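Local coordinates for putative trimethylamine methyltransferase (Rhizobium meliloti, PDB 4YYC), which is a trimethylamine methyltransferase of the MttB family and so probably transfers a methyl group from a methylated amine, at the interface of chains A and B. Sequence-based numbering; all coordinates share one arbitrary frame. Chains: chain A/B, Putative trimethylamine methyltransferase.

Contact 1: the interface of chains A and B. Residues chain A 49-51, 341, 383; chain B 49-51, 341, 383.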
loop_
_atom_site.group_PDB
_atom_site.type_symbol
_atom_site.label_atom_id
_atom_site.label_comp_id
_atom_site.label_asym_id
_atom_site.label_seq_id
_atom_site.Cartn_x
_atom_site.Cartn_y
_atom_site.Cartn_z
ATOM N N ARG A 49 -1.412 5.919 13.978
ATOM C CA ARG A 49 -2.714 5.354 14.347
ATOM C C ARG A 49 -3.026 4.070 13.623
ATOM O O ARG A 49 -2.494 3.838 12.509
ATOM C CB ARG A 49 -3.846 6.329 13.949
ATOM C CG ARG A 49 -3.853 7.593 14.739
ATOM C CD ARG A 49 -4.928 8.514 14.233
ATOM N NE ARG A 49 -4.454 9.865 14.404
ATOM C CZ ARG A 49 -5.231 10.923 14.437
ATOM N NH1 ARG A 49 -6.542 10.780 14.325
ATOM N NH2 ARG A 49 -4.693 12.114 14.593
ATOM N N GLU A 50 -3.901 3.249 14.213
ATOM C CA GLU A 50 -4.438 2.056 13.541
ATOM C C GLU A 50 -5.605 2.437 12.626
ATOM O O GLU A 50 -6.458 3.257 12.986
ATOM C CB GLU A 50 -4.904 1.000 14.549
ATOM C CG GLU A 50 -3.837 0.670 15.598
ATOM C CD GLU A 50 -3.968 1.494 16.893
ATOM O OE1 GLU A 50 -4.447 2.669 16.886
ATOM O OE2 GLU A 50 -3.588 0.946 17.950
ATOM N N TYR A 51 -5.609 1.907 11.399
ATOM C CA TYR A 51 -6.696 2.142 10.476
ATOM C C TYR A 51 -7.802 1.126 10.708
ATOM O O TYR A 51 -7.513 -0.101 10.754
ATOM C CB TYR A 51 -6.174 1.987 9.045
ATOM C CG TYR A 51 -7.234 2.367 8.049
ATOM C CD1 TYR A 51 -7.618 3.691 7.896
ATOM C CD2 TYR A 51 -7.823 1.426 7.218
ATOM C CE1 TYR A 51 -8.584 4.055 7.006
ATOM C CE2 TYR A 51 -8.795 1.787 6.298
ATOM C CZ TYR A 51 -9.164 3.107 6.168
ATOM O OH TYR A 51 -10.106 3.521 5.278
ATOM N N TYR A 341 -7.775 -5.906 8.407
ATOM C CA TYR A 341 -7.984 -4.672 9.176
ATOM C C TYR A 341 -9.015 -4.911 10.278
ATOM O O TYR A 341 -8.851 -4.469 11.401
ATOM C CB TYR A 341 -8.491 -3.523 8.297
ATOM C CG TYR A 341 -7.466 -2.760 7.474
ATOM C CD1 TYR A 341 -6.371 -2.129 8.081
ATOM C CD2 TYR A 341 -7.592 -2.643 6.095
ATOM C CE1 TYR A 341 -5.479 -1.373 7.344
ATOM C CE2 TYR A 341 -6.662 -1.924 5.355
ATOM C CZ TYR A 341 -5.630 -1.290 5.984
ATOM O OH TYR A 341 -4.692 -0.580 5.279
ATOM N N LEU A 383 -0.584 -0.551 8.781
ATOM C CA LEU A 383 -1.637 0.392 9.156
ATOM C C LEU A 383 -2.676 -0.231 10.068
ATOM O O LEU A 383 -3.291 0.470 10.884
ATOM C CB LEU A 383 -2.302 0.981 7.905
ATOM C CG LEU A 383 -1.368 1.815 7.030
ATOM C CD1 LEU A 383 -2.157 2.352 5.878
ATOM C CD2 LEU A 383 -0.747 2.942 7.791
ATOM N N ARG B 49 -13.073 5.173 5.896
ATOM C CA ARG B 49 -12.564 6.345 6.615
ATOM C C ARG B 49 -11.292 6.894 6.022
ATOM O O ARG B 49 -10.534 6.138 5.366
ATOM C CB ARG B 49 -12.200 5.958 8.067
ATOM C CG ARG B 49 -13.380 5.603 8.906
ATOM C CD ARG B 49 -12.931 5.162 10.271
ATOM N NE ARG B 49 -13.863 4.162 10.729
ATOM C CZ ARG B 49 -14.028 3.825 11.988
ATOM N NH1 ARG B 49 -13.320 4.431 12.928
ATOM N NH2 ARG B 49 -14.905 2.893 12.297
ATOM N N GLU B 50 -11.026 8.181 6.268
ATOM C CA GLU B 50 -9.740 8.801 5.912
ATOM C C GLU B 50 -8.690 8.510 6.988
ATOM O O GLU B 50 -8.975 8.562 8.190
ATOM C CB GLU B 50 -9.874 10.317 5.727
ATOM C CG GLU B 50 -11.010 10.699 4.773
ATOM C CD GLU B 50 -12.343 10.996 5.487
ATOM O OE1 GLU B 50 -12.653 10.426 6.576
ATOM O OE2 GLU B 50 -13.098 11.831 4.944
ATOM N N TYR B 51 -7.484 8.119 6.566
ATOM C CA TYR B 51 -6.398 7.884 7.489
ATOM C C TYR B 51 -5.664 9.186 7.769
ATOM O O TYR B 51 -5.281 9.898 6.800
ATOM C CB TYR B 51 -5.418 6.889 6.859
ATOM C CG TYR B 51 -4.349 6.502 7.843
ATOM C CD1 TYR B 51 -4.649 5.704 8.936
ATOM C CD2 TYR B 51 -3.027 6.882 7.669
ATOM C CE1 TYR B 51 -3.697 5.350 9.845
ATOM C CE2 TYR B 51 -2.047 6.515 8.578
ATOM C CZ TYR B 51 -2.371 5.725 9.658
ATOM O OH TYR B 51 -1.451 5.328 10.578
ATOM N N TYR B 341 -0.750 12.435 3.291
ATOM C CA TYR B 341 -1.815 12.176 4.269
ATOM C C TYR B 341 -2.144 13.457 5.034
ATOM O O TYR B 341 -3.297 13.772 5.268
ATOM C CB TYR B 341 -1.412 11.106 5.291
ATOM C CG TYR B 341 -1.532 9.650 4.872
ATOM C CD1 TYR B 341 -2.754 9.118 4.440
ATOM C CD2 TYR B 341 -0.440 8.793 4.925
ATOM C CE1 TYR B 341 -2.883 7.776 4.130
ATOM C CE2 TYR B 341 -0.566 7.459 4.561
ATOM C CZ TYR B 341 -1.780 6.965 4.183
ATOM O OH TYR B 341 -1.933 5.653 3.811
ATOM N N LEU B 383 -6.456 5.941 0.878
ATOM C CA LEU B 383 -6.723 6.010 2.314
ATOM C C LEU B 383 -6.729 7.433 2.836
ATOM O O LEU B 383 -7.424 7.735 3.817
ATOM C CB LEU B 383 -5.712 5.155 3.090
ATOM C CG LEU B 383 -5.783 3.661 2.782
ATOM C CD1 LEU B 383 -4.775 2.956 3.633
ATOM C CD2 LEU B 383 -7.146 3.102 3.038
#
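The backbone O of each Arg49 is the best-held polar atom in this two-fold patch of the subunit interface, a likely dimer contact. Among the groups at hand, one hydrogen bond from the partner grips it. For B:Arg49 O the donor is the phenol OH of A:Tyr51, 2.7 Å away. The OH lies in the carbonyl plane, on a lone pair, at 135° to C=O. The same oxygen also lies in the plane of the tyrosine ring, at its edge, with A:Tyr51 CE1 3.3 Å from B:Arg49 O. The two-fold repeats all of this with B:Tyr51 and A:Arg49.

A:Tyr51 has CG anti to the backbone N (chi1 -174°). This throws the ring across to the partner chain, which hides 75 Å² of the residue. The two Tyr51 side chains cross obliquely where A:Tyr51 CD1 meets B:Tyr51 CD1 at 3.7 Å.

The other edge of the ring is held within its own chain. A:Tyr51 CD2 sits over the centre of the A:Tyr341 ring, 3.6 Å above its plane, an edge-on-face fit that should limit rotation of Tyr51.

A:Leu383 ends helix 368-383 and sends its branches two ways. A:Leu383 CD2 packs at the hydroxyl end of the partner tyrosine, 3.7 Å from B:Tyr51 CZ. The other branch points tip to tip at its twin, with A:Leu383 CD1 3.5 Å from B:Leu383 CD1. That methyl also touches A:Leu383 CD1 to B:Tyr341 OH, 3.9 Å apart.

Contact 2: the interface of chains A and B. Residues chain A 279-280, 284, 322; chain B 445-446, 450-451.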
loop_
_atom_site.group_PDB
_atom_site.type_symbol
_atom_site.label_atom_id
_atom_site.label_comp_id
_atom_site.label_asym_id
_atom_site.label_seq_id
_atom_site.Cartn_x
_atom_site.Cartn_y
_atom_site.Cartn_z
ATOM N N GLY A 279 -14.034 -18.282 0.729
ATOM C CA GLY A 279 -14.707 -19.047 -0.322
ATOM C C GLY A 279 -14.412 -20.534 -0.297
ATOM O O GLY A 279 -15.135 -21.340 -0.897
ATOM N N ALA A 280 -13.328 -20.934 0.348
ATOM C CA ALA A 280 -12.971 -22.349 0.419
ATOM C C ALA A 280 -12.977 -22.807 1.868
ATOM O O ALA A 280 -13.767 -23.699 2.222
ATOM C CB ALA A 280 -11.626 -22.587 -0.239
ATOM N N VAL A 284 -17.284 -16.742 1.612
ATOM C CA VAL A 284 -16.674 -15.896 0.595
ATOM C C VAL A 284 -16.694 -14.417 1.020
ATOM O O VAL A 284 -15.892 -13.600 0.535
ATOM C CB VAL A 284 -17.360 -16.102 -0.767
ATOM C CG1 VAL A 284 -18.711 -15.417 -0.814
ATOM C CG2 VAL A 284 -16.428 -15.678 -1.888
ATOM N N ILE A 322 -9.703 -16.664 -3.080
ATOM C CA ILE A 322 -9.551 -17.646 -4.164
ATOM C C ILE A 322 -10.006 -17.029 -5.467
ATOM O O ILE A 322 -10.784 -16.086 -5.469
ATOM C CB ILE A 322 -10.323 -18.961 -3.951
ATOM C CG1 ILE A 322 -11.807 -18.705 -3.733
ATOM C CG2 ILE A 322 -9.737 -19.726 -2.786
ATOM C CD1 ILE A 322 -12.593 -19.984 -3.638
ATOM N N TYR B 445 -16.443 -24.537 1.721
ATOM C CA TYR B 445 -17.473 -23.647 1.232
ATOM C C TYR B 445 -17.568 -23.523 -0.305
ATOM O O TYR B 445 -18.430 -22.761 -0.790
ATOM C CB TYR B 445 -17.225 -22.249 1.783
ATOM C CG TYR B 445 -17.421 -22.118 3.281
ATOM C CD1 TYR B 445 -16.410 -22.436 4.165
ATOM C CD2 TYR B 445 -18.606 -21.591 3.793
ATOM C CE1 TYR B 445 -16.575 -22.279 5.547
ATOM C CE2 TYR B 445 -18.793 -21.435 5.161
ATOM C CZ TYR B 445 -17.780 -21.783 6.034
ATOM O OH TYR B 445 -17.963 -21.605 7.383
ATOM N N LEU B 446 -16.672 -24.172 -1.047
ATOM C CA LEU B 446 -16.618 -24.042 -2.523
ATOM C C LEU B 446 -17.940 -24.367 -3.225
ATOM O O LEU B 446 -18.292 -23.721 -4.203
ATOM C CB LEU B 446 -15.523 -24.937 -3.126
ATOM C CG LEU B 446 -14.073 -24.595 -2.793
ATOM C CD1 LEU B 446 -13.155 -25.759 -3.157
ATOM C CD2 LEU B 446 -13.661 -23.297 -3.484
ATOM N N HIS B 450 -24.099 -19.633 -1.395
ATOM C CA HIS B 450 -23.534 -18.405 -0.857
ATOM C C HIS B 450 -22.220 -18.051 -1.548
ATOM O O HIS B 450 -22.023 -16.905 -1.929
ATOM C CB HIS B 450 -23.316 -18.532 0.649
ATOM C CG HIS B 450 -23.049 -17.227 1.323
ATOM N ND1 HIS B 450 -21.773 -16.790 1.613
ATOM C CD2 HIS B 450 -23.893 -16.260 1.760
ATOM C CE1 HIS B 450 -21.843 -15.613 2.208
ATOM N NE2 HIS B 450 -23.117 -15.269 2.310
ATOM N N THR B 451 -21.338 -19.041 -1.704
ATOM C CA THR B 451 -20.128 -18.888 -2.507
ATOM C C THR B 451 -20.566 -18.892 -3.965
ATOM O O THR B 451 -19.998 -18.180 -4.771
ATOM C CB THR B 451 -19.112 -20.035 -2.272
ATOM O OG1 THR B 451 -18.886 -20.212 -0.868
ATOM C CG2 THR B 451 -17.764 -19.759 -2.993
HETATM O O HOH W 1 -19.526 -18.511 1.237
#
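In this MttB-family protein, loop residues 445-451 of chain B lie on the 279-284 loop region of chain A, beside the end of strand 318-322. This loop-on-loop patch of the A-B interface probably fastens the two subunits. A direct hydrogen bond across joins two backbones. B:Tyr445 N donates to A:Ala280 O at 2.8 Å. It is nearly straight (166° at H) and falls on a lone pair in the carbonyl plane. The same oxygen lies at the edge of the B:Tyr445 ring, in its plane.

Water 1 carries a second polar link. It bonds A:Val284 N at 2.9 Å, B:His450 ND1 at 2.9 Å and B:Thr451 OG1 at 2.8 Å. The water lies in the plane of the imidazole, at its edge. B:Thr451 OG1 also donates to B:Tyr445 O at 2.6 Å, from above the carbonyl plane, and so ties the loop to itself.

Packing adds to this. B:Thr451 CG2, anti to its backbone N, rests 3.7 Å from A:Gly279 O. An alanine in place of B:Thr451 would remove OG1 and CG2, and would probably loosen the water bridge and the loop tie and thin the packing on A:Gly279. B:Leu446 CD2 crosses A:Ile322 CD1 obliquely in a tight 3.5 Å contact. A:Val284 CG1 faces B:His450 O at 3.8 Å.

Contact 3: the interface of chains A and B. Residues chain A 366-368, 371-372, 374-375, 409, 481; chain B 366-368, 371-372, 374-375, 409, 481.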
loop_
_atom_site.group_PDB
_atom_site.type_symbol
_atom_site.label_atom_id
_atom_site.label_comp_id
_atom_site.label_asym_id
_atom_site.label_seq_id
_atom_site.Cartn_x
_atom_site.Cartn_y
_atom_site.Cartn_z
ATOM N N PRO A 366 9.518 -12.462 -9.033
ATOM C CA PRO A 366 9.504 -11.209 -8.261
ATOM C C PRO A 366 9.203 -10.002 -9.198
ATOM O O PRO A 366 9.999 -9.064 -9.268
ATOM C CB PRO A 366 10.927 -11.177 -7.662
ATOM C CG PRO A 366 11.736 -11.869 -8.650
ATOM C CD PRO A 366 10.877 -12.962 -9.245
ATOM N N ASP A 367 8.094 -10.075 -9.922
ATOM C CA ASP A 367 7.718 -9.047 -10.911
ATOM C C ASP A 367 6.720 -8.072 -10.312
ATOM O O ASP A 367 6.590 -7.979 -9.085
ATOM C CB ASP A 367 7.157 -9.739 -12.170
ATOM C CG ASP A 367 5.782 -10.405 -11.951
ATOM O OD1 ASP A 367 5.354 -10.567 -10.789
ATOM O OD2 ASP A 367 5.197 -10.766 -13.000
ATOM N N ALA A 368 6.123 -7.224 -11.161
ATOM C CA ALA A 368 5.177 -6.226 -10.668
ATOM C C ALA A 368 3.940 -6.800 -10.018
ATOM O O ALA A 368 3.393 -6.185 -9.145
ATOM C CB ALA A 368 4.811 -5.222 -11.765
ATOM N N ALA A 371 5.076 -7.665 -6.529
ATOM C CA ALA A 371 5.273 -6.427 -5.758
ATOM C C ALA A 371 3.970 -5.754 -5.386
ATOM O O ALA A 371 3.827 -5.299 -4.253
ATOM C CB ALA A 371 6.157 -5.473 -6.549
ATOM N N HIS A 372 3.028 -5.643 -6.307
ATOM C CA HIS A 372 1.724 -5.045 -5.975
ATOM C C HIS A 372 1.029 -5.856 -4.886
ATOM O O HIS A 372 0.479 -5.301 -3.962
ATOM C CB HIS A 372 0.830 -4.906 -7.189
ATOM C CG HIS A 372 1.083 -3.676 -7.992
ATOM N ND1 HIS A 372 0.774 -2.406 -7.535
ATOM C CD2 HIS A 372 1.572 -3.517 -9.248
ATOM C CE1 HIS A 372 1.060 -1.528 -8.492
ATOM N NE2 HIS A 372 1.597 -2.168 -9.513
ATOM N N SER A 374 2.362 -7.927 -2.656
ATOM C CA SER A 374 3.100 -7.779 -1.412
ATOM C C SER A 374 2.962 -6.410 -0.786
ATOM O O SER A 374 2.750 -6.302 0.426
ATOM C CB SER A 374 4.579 -8.041 -1.660
ATOM O OG SER A 374 4.795 -9.411 -2.115
ATOM N N ALA A 375 2.984 -5.357 -1.606
ATOM C CA ALA A 375 2.841 -4.020 -1.126
ATOM C C ALA A 375 1.418 -3.778 -0.559
ATOM O O ALA A 375 1.253 -3.145 0.500
ATOM C CB ALA A 375 3.093 -3.036 -2.238
ATOM N N ILE A 409 14.187 -7.642 -1.801
ATOM C CA ILE A 409 13.277 -6.546 -2.202
ATOM C C ILE A 409 12.307 -6.241 -1.052
ATOM O O ILE A 409 12.087 -5.077 -0.670
ATOM C CB ILE A 409 12.475 -6.921 -3.469
ATOM C CG1 ILE A 409 13.422 -7.083 -4.666
ATOM C CG2 ILE A 409 11.336 -5.901 -3.745
ATOM C CD1 ILE A 409 12.769 -7.788 -5.849
ATOM N N ILE A 481 15.142 -4.559 -10.741
ATOM C CA ILE A 481 15.486 -4.538 -9.329
ATOM C C ILE A 481 15.920 -5.915 -8.814
ATOM O O ILE A 481 16.811 -5.971 -7.975
ATOM C CB ILE A 481 14.364 -3.921 -8.476
ATOM C CG1 ILE A 481 14.854 -3.722 -7.025
ATOM C CG2 ILE A 481 13.071 -4.761 -8.535
ATOM C CD1 ILE A 481 13.906 -2.883 -6.181
ATOM N N PRO B 366 8.618 -1.425 -15.849
ATOM C CA PRO B 366 7.459 -1.780 -15.013
ATOM C C PRO B 366 7.795 -3.014 -14.124
ATOM O O PRO B 366 7.099 -4.029 -14.192
ATOM C CB PRO B 366 6.369 -2.067 -16.069
ATOM C CG PRO B 366 7.114 -2.565 -17.212
ATOM C CD PRO B 366 8.430 -1.823 -17.245
ATOM N N ASP B 367 8.869 -2.915 -13.353
ATOM C CA ASP B 367 9.357 -4.029 -12.517
ATOM C C ASP B 367 8.876 -3.870 -11.086
ATOM O O ASP B 367 7.919 -3.132 -10.822
ATOM C CB ASP B 367 10.896 -4.085 -12.601
ATOM C CG ASP B 367 11.599 -2.905 -11.897
ATOM O OD1 ASP B 367 10.933 -1.905 -11.558
ATOM O OD2 ASP B 367 12.837 -3.043 -11.743
ATOM N N ALA B 368 9.425 -4.683 -10.172
ATOM C CA ALA B 368 8.995 -4.627 -8.778
ATOM C C ALA B 368 9.259 -3.307 -8.091
ATOM O O ALA B 368 8.528 -2.944 -7.211
ATOM C CB ALA B 368 9.575 -5.794 -7.974
ATOM N N ALA B 371 6.400 -1.123 -9.216
ATOM C CA ALA B 371 5.160 -1.562 -8.556
ATOM C C ALA B 371 5.120 -1.206 -7.086
ATOM O O ALA B 371 4.083 -0.758 -6.601
ATOM C CB ALA B 371 4.990 -3.063 -8.745
ATOM N N HIS B 372 6.198 -1.422 -6.352
ATOM C CA HIS B 372 6.224 -1.041 -4.930
ATOM C C HIS B 372 6.014 0.462 -4.779
ATOM O O HIS B 372 5.272 0.897 -3.928
ATOM C CB HIS B 372 7.501 -1.473 -4.242
ATOM C CG HIS B 372 7.486 -2.886 -3.766
ATOM N ND1 HIS B 372 6.695 -3.313 -2.713
ATOM C CD2 HIS B 372 8.203 -3.968 -4.163
ATOM C CE1 HIS B 372 6.944 -4.601 -2.490
ATOM N NE2 HIS B 372 7.806 -5.033 -3.389
ATOM N N SER B 374 4.600 2.595 -6.897
ATOM C CA SER B 374 3.238 2.925 -7.285
ATOM C C SER B 374 2.197 2.459 -6.293
ATOM O O SER B 374 1.281 3.216 -5.957
ATOM C CB SER B 374 2.925 2.296 -8.635
ATOM O OG SER B 374 3.797 2.831 -9.674
ATOM N N ALA B 375 2.372 1.256 -5.743
ATOM C CA ALA B 375 1.462 0.724 -4.779
ATOM C C ALA B 375 1.509 1.536 -3.459
ATOM O O ALA B 375 0.463 1.832 -2.854
ATOM C CB ALA B 375 1.801 -0.712 -4.477
ATOM N N ILE B 409 -1.209 -2.296 -16.005
ATOM C CA ILE B 409 -0.991 -2.862 -14.656
ATOM C C ILE B 409 -1.624 -1.939 -13.606
ATOM O O ILE B 409 -2.347 -2.381 -12.694
ATOM C CB ILE B 409 0.517 -3.028 -14.358
ATOM C CG1 ILE B 409 1.134 -4.064 -15.306
ATOM C CG2 ILE B 409 0.768 -3.367 -12.862
ATOM C CD1 ILE B 409 2.658 -4.026 -15.318
ATOM N N ILE B 481 4.097 -10.174 -15.656
ATOM C CA ILE B 481 2.825 -9.484 -15.796
ATOM C C ILE B 481 2.843 -8.453 -16.929
ATOM O O ILE B 481 1.826 -8.300 -17.596
ATOM C CB ILE B 481 2.353 -8.881 -14.462
ATOM C CG1 ILE B 481 0.911 -8.350 -14.604
ATOM C CG2 ILE B 481 3.319 -7.789 -13.952
ATOM C CD1 ILE B 481 0.274 -7.975 -13.275
HETATM O O HOH W 2 10.803 -7.083 -10.936
HETATM O O HOH W 3 7.203 -6.705 -13.770
#
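Helix 368-383 of each chain packs on its own copy across the two-fold. Helix 404-420 and the start of helix 481-495 flank it. Small residues let the central helices come close. A:Ala371 CB touches B:Ala371 CB at 3.5 Å. One turn on, A:Ala375 CB and B:Ala375 CB are also 3.5 Å apart. Both pairs are tight.

B:Ala371 CB also lies over one face of the A:His372 ring, offset toward the rim, 3.8 Å from the centroid. The CD2-NE2 side of this ring meets B:Ile409, with A:His372 CD2 3.7 Å from B:Ile409 CG2. The imidazole is thus lodged between two helices of the partner.

A:Asp367 caps a partner helix. Its carboxylate OD2 accepts a hydrogen bond from B:Ile481 N at 2.9 Å (157° at H), through the anti lone pair. B:Ile481 is the first residue of its helix, so the helix end may favour the ionised form of the carboxylate. B:Ile481 CG2 packs on A:Ala368 CB at 3.7 Å. Water 3 joins A:Ala368 N, 2.9 Å away, to B:Pro366 O, 2.7 Å away. Each link recurs with the chains exchanged.

The patch hides 445 Å² and joins the two copies of the deposited assembly helix to helix, as would suit a dimer.

Contacts 1 and 3 lie about 22 Å apart between the centres of their C-alpha atoms. Contact 2 is about 28 Å from each. Helix 368-383 runs through two of them: its first turns serve contact 3, and its last residue serves contact 1. Both span the two-fold and draw matching residues from each chain. Contact 2 pairs unlike segments, so it occurs twice in the assembly, away from the axis. A central helix pair with outlying loop contacts would probably limit sliding and rocking of the subunits. This spread is consistent with a stable dimer, though the structure alone does not prove one.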